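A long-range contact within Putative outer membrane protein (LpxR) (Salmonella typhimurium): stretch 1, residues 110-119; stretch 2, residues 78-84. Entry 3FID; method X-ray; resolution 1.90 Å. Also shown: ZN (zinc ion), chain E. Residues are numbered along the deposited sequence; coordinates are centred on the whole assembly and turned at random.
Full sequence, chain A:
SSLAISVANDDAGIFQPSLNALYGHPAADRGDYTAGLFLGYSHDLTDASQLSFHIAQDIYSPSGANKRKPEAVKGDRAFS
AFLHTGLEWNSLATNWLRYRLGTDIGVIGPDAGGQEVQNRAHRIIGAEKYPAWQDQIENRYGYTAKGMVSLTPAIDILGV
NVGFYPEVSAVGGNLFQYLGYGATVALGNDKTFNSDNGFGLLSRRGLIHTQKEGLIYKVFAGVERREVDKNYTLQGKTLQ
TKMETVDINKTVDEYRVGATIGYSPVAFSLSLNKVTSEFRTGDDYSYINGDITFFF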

# COMPACT_ATOMS: atom_id res chain seq x y z
N PRO A 110 3.13 -7.94 -18.27
CA PRO A 110 4.42 -7.41 -18.75
C PRO A 110 4.41 -5.88 -19.05
O PRO A 110 5.41 -5.20 -18.81
CB PRO A 110 4.64 -8.20 -20.04
CG PRO A 110 3.96 -9.47 -19.80
CD PRO A 110 2.71 -9.14 -19.03
N ASP A 111 3.29 -5.35 -19.52
CA ASP A 111 3.14 -3.91 -19.82
C ASP A 111 3.31 -3.00 -18.59
O ASP A 111 3.59 -1.82 -18.74
CB ASP A 111 1.79 -3.62 -20.50
CG ASP A 111 1.71 -4.22 -21.91
OD1 ASP A 111 2.67 -4.92 -22.31
OD2 ASP A 111 0.67 -3.99 -22.58
N ALA A 112 3.17 -3.58 -17.39
CA ALA A 112 3.36 -2.80 -16.16
C ALA A 112 4.83 -2.50 -15.88
O ALA A 112 5.16 -1.65 -15.05
CB ALA A 112 2.69 -3.52 -14.98
N GLY A 113 5.74 -3.22 -16.56
CA GLY A 113 7.18 -2.91 -16.55
C GLY A 113 7.99 -3.41 -15.36
O GLY A 113 9.07 -2.89 -15.06
N GLY A 114 7.45 -4.41 -14.66
CA GLY A 114 8.15 -4.99 -13.48
C GLY A 114 9.49 -5.64 -13.78
O GLY A 114 10.47 -5.39 -13.05
N GLN A 115 9.57 -6.47 -14.83
CA GLN A 115 10.88 -7.06 -15.22
C GLN A 115 11.91 -5.99 -15.53
O GLN A 115 13.07 -6.09 -15.13
CB GLN A 115 10.72 -7.98 -16.43
CG GLN A 115 12.03 -8.62 -16.94
CD GLN A 115 11.77 -9.65 -18.03
OE1 GLN A 115 10.81 -9.53 -18.80
NE2 GLN A 115 12.61 -10.70 -18.07
N GLU A 116 11.49 -4.96 -16.27
CA GLU A 116 12.41 -3.89 -16.68
C GLU A 116 12.96 -3.15 -15.47
O GLU A 116 14.15 -3.00 -15.35
CB GLU A 116 11.72 -2.93 -17.66
CG GLU A 116 11.39 -3.54 -19.05
CD GLU A 116 10.02 -4.24 -19.13
OE1 GLU A 116 9.45 -4.67 -18.09
OE2 GLU A 116 9.50 -4.39 -20.26
N VAL A 117 12.08 -2.73 -14.56
CA VAL A 117 12.47 -1.98 -13.37
C VAL A 117 13.35 -2.78 -12.43
O VAL A 117 14.40 -2.29 -11.96
CB VAL A 117 11.24 -1.41 -12.61
CG1 VAL A 117 11.61 -0.89 -11.23
CG2 VAL A 117 10.59 -0.29 -13.44
N GLN A 118 12.93 -4.02 -12.13
CA GLN A 118 13.71 -4.87 -11.22
C GLN A 118 15.04 -5.30 -11.81
O GLN A 118 16.05 -5.22 -11.14
CB GLN A 118 12.93 -6.09 -10.72
CG GLN A 118 13.60 -6.73 -9.47
CD GLN A 118 12.95 -8.04 -9.05
OE1 GLN A 118 12.98 -9.04 -9.79
NE2 GLN A 118 12.38 -8.04 -7.85
N ASN A 119 15.05 -5.72 -13.08
CA ASN A 119 16.31 -6.04 -13.74
C ASN A 119 17.30 -4.86 -13.71
O ASN A 119 18.51 -5.03 -13.46
CB ASN A 119 16.07 -6.49 -15.18
CG ASN A 119 15.62 -7.94 -15.30
OD1 ASN A 119 15.31 -8.59 -14.31
ND2 ASN A 119 15.55 -8.42 -16.52
ZN ZN E . -3.35 3.71 -7.99
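Stretch 2, residues 78-84: AFSAFLH

Stretch 2 is an extended segment that becomes a β-strand at Ser80 and continues as one beyond His84. It packs against the short 3-10 turn of Pro110 to Ala112 and the start of the helix that begins at Gly114. The two chain directions run opposite in register. Ala81 lies nearest Gly114, with 5.0 Å between their CA atoms, and Leu83 lies nearest Ala112, with 4.8 Å between theirs. No hydrogen bond links the stretches, so the contact rests on van der Waals packing, tightest around Ala112, Ala81 and Gly114.

Ala78 lies before the strand and is too far away to touch stretch 1. Phe79 is also outside the strand, but its CA-to-CB bond points toward stretch 1. Its chi1 is m, at -80°, and chi2 is -78°. The ring reaches Gln118, one turn into the helix, with Phe79 CE1 3.8 Å from Gln118 OE1. The approach is oblique to the ring. Gln118 OE1 is hydrogen-bonded elsewhere in the structure.

From Ser80 onward the side chains alternate, as expected for an extended strand. Ser80 points away, with chi1 p, and makes no contact. Ala81 points toward stretch 1 and touches Ala112 and Gly114, the residues before and after Gly113. Its CB lies 3.6 Å from Gly114 CA. A CB modelled on Gly114 would fall 2.7 Å from Ala81 CB, which is a clash, so the bare glycine allows this close approach. Ala81 CB is also 3.9 Å from Ala112 CB. The Ala81 carbonyl comes closer still, with its O 3.2 Å from Ala112 CB.

Phe82 points away, with chi1 t. Only its backbone approaches, with Phe82 N 3.9 Å from Ala112 CB. Leu83 points toward stretch 1 again, with chi1 t and chi2 p. Its CB lies 3.8 Å from Ala112 CB, and its N is 3.7 Å from the same methyl. Ala112 CB thus sits over the backbone between Ala81 and Leu83, in apolar contact with both side chains. Ala112 has the largest covered area of any residue in this contact. Leu83 CD2 reaches farther along the turn, 4.0 Å from Asp111 O.

His84 is out of reach of stretch 1. Its chi1 is p, and its ND1 binds the zinc ion at 2.1 Å. A water and two atoms from elsewhere in the structure are the other zinc ligands. The contact buries 265 Å², both sides summed.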

# COMPACT_ATOMS: atom_id res chain seq x y z
N ALA A 78 3.42 -16.01 -8.91
CA ALA A 78 4.29 -15.69 -10.02
C ALA A 78 4.82 -14.26 -9.85
O ALA A 78 4.18 -13.46 -9.16
CB ALA A 78 3.48 -15.76 -11.31
N PHE A 79 5.92 -13.93 -10.53
CA PHE A 79 6.30 -12.52 -10.71
C PHE A 79 5.13 -11.75 -11.39
O PHE A 79 4.49 -12.25 -12.33
CB PHE A 79 7.61 -12.38 -11.51
CG PHE A 79 8.86 -12.61 -10.69
CD1 PHE A 79 9.35 -11.62 -9.82
CD2 PHE A 79 9.56 -13.81 -10.78
CE1 PHE A 79 10.52 -11.83 -9.05
CE2 PHE A 79 10.74 -14.05 -10.03
CZ PHE A 79 11.22 -13.08 -9.16
N SER A 80 4.85 -10.55 -10.90
CA SER A 80 3.89 -9.65 -11.56
C SER A 80 4.16 -8.19 -11.20
O SER A 80 4.89 -7.89 -10.27
CB SER A 80 2.42 -10.02 -11.23
OG SER A 80 2.13 -9.74 -9.86
N ALA A 81 3.57 -7.27 -11.96
CA ALA A 81 3.59 -5.87 -11.55
C ALA A 81 2.28 -5.18 -11.91
O ALA A 81 1.57 -5.58 -12.84
CB ALA A 81 4.81 -5.11 -12.14
N PHE A 82 1.97 -4.14 -11.15
CA PHE A 82 0.75 -3.37 -11.29
C PHE A 82 1.20 -1.92 -11.49
O PHE A 82 1.82 -1.34 -10.61
CB PHE A 82 -0.05 -3.55 -9.99
CG PHE A 82 -1.31 -2.70 -9.91
CD1 PHE A 82 -2.07 -2.41 -11.03
CD2 PHE A 82 -1.74 -2.27 -8.65
CE1 PHE A 82 -3.26 -1.69 -10.92
CE2 PHE A 82 -2.92 -1.52 -8.52
CZ PHE A 82 -3.68 -1.24 -9.66
N LEU A 83 0.90 -1.35 -12.65
CA LEU A 83 1.24 0.05 -12.97
C LEU A 83 -0.06 0.83 -13.05
O LEU A 83 -0.98 0.41 -13.74
CB LEU A 83 1.94 0.11 -14.33
CG LEU A 83 2.32 1.51 -14.85
CD1 LEU A 83 3.49 2.20 -14.07
CD2 LEU A 83 2.69 1.25 -16.31
N HIS A 84 -0.17 1.93 -12.32
CA HIS A 84 -1.50 2.54 -12.18
C HIS A 84 -1.45 4.05 -12.00
O HIS A 84 -0.46 4.60 -11.57
CB HIS A 84 -2.32 1.89 -11.05
CG HIS A 84 -1.56 1.69 -9.76
ND1 HIS A 84 -1.88 2.34 -8.59
CD2 HIS A 84 -0.51 0.89 -9.46
CE1 HIS A 84 -1.07 1.94 -7.63
NE2 HIS A 84 -0.21 1.08 -8.14
O HOH W 1 -3.95 2.92 -5.95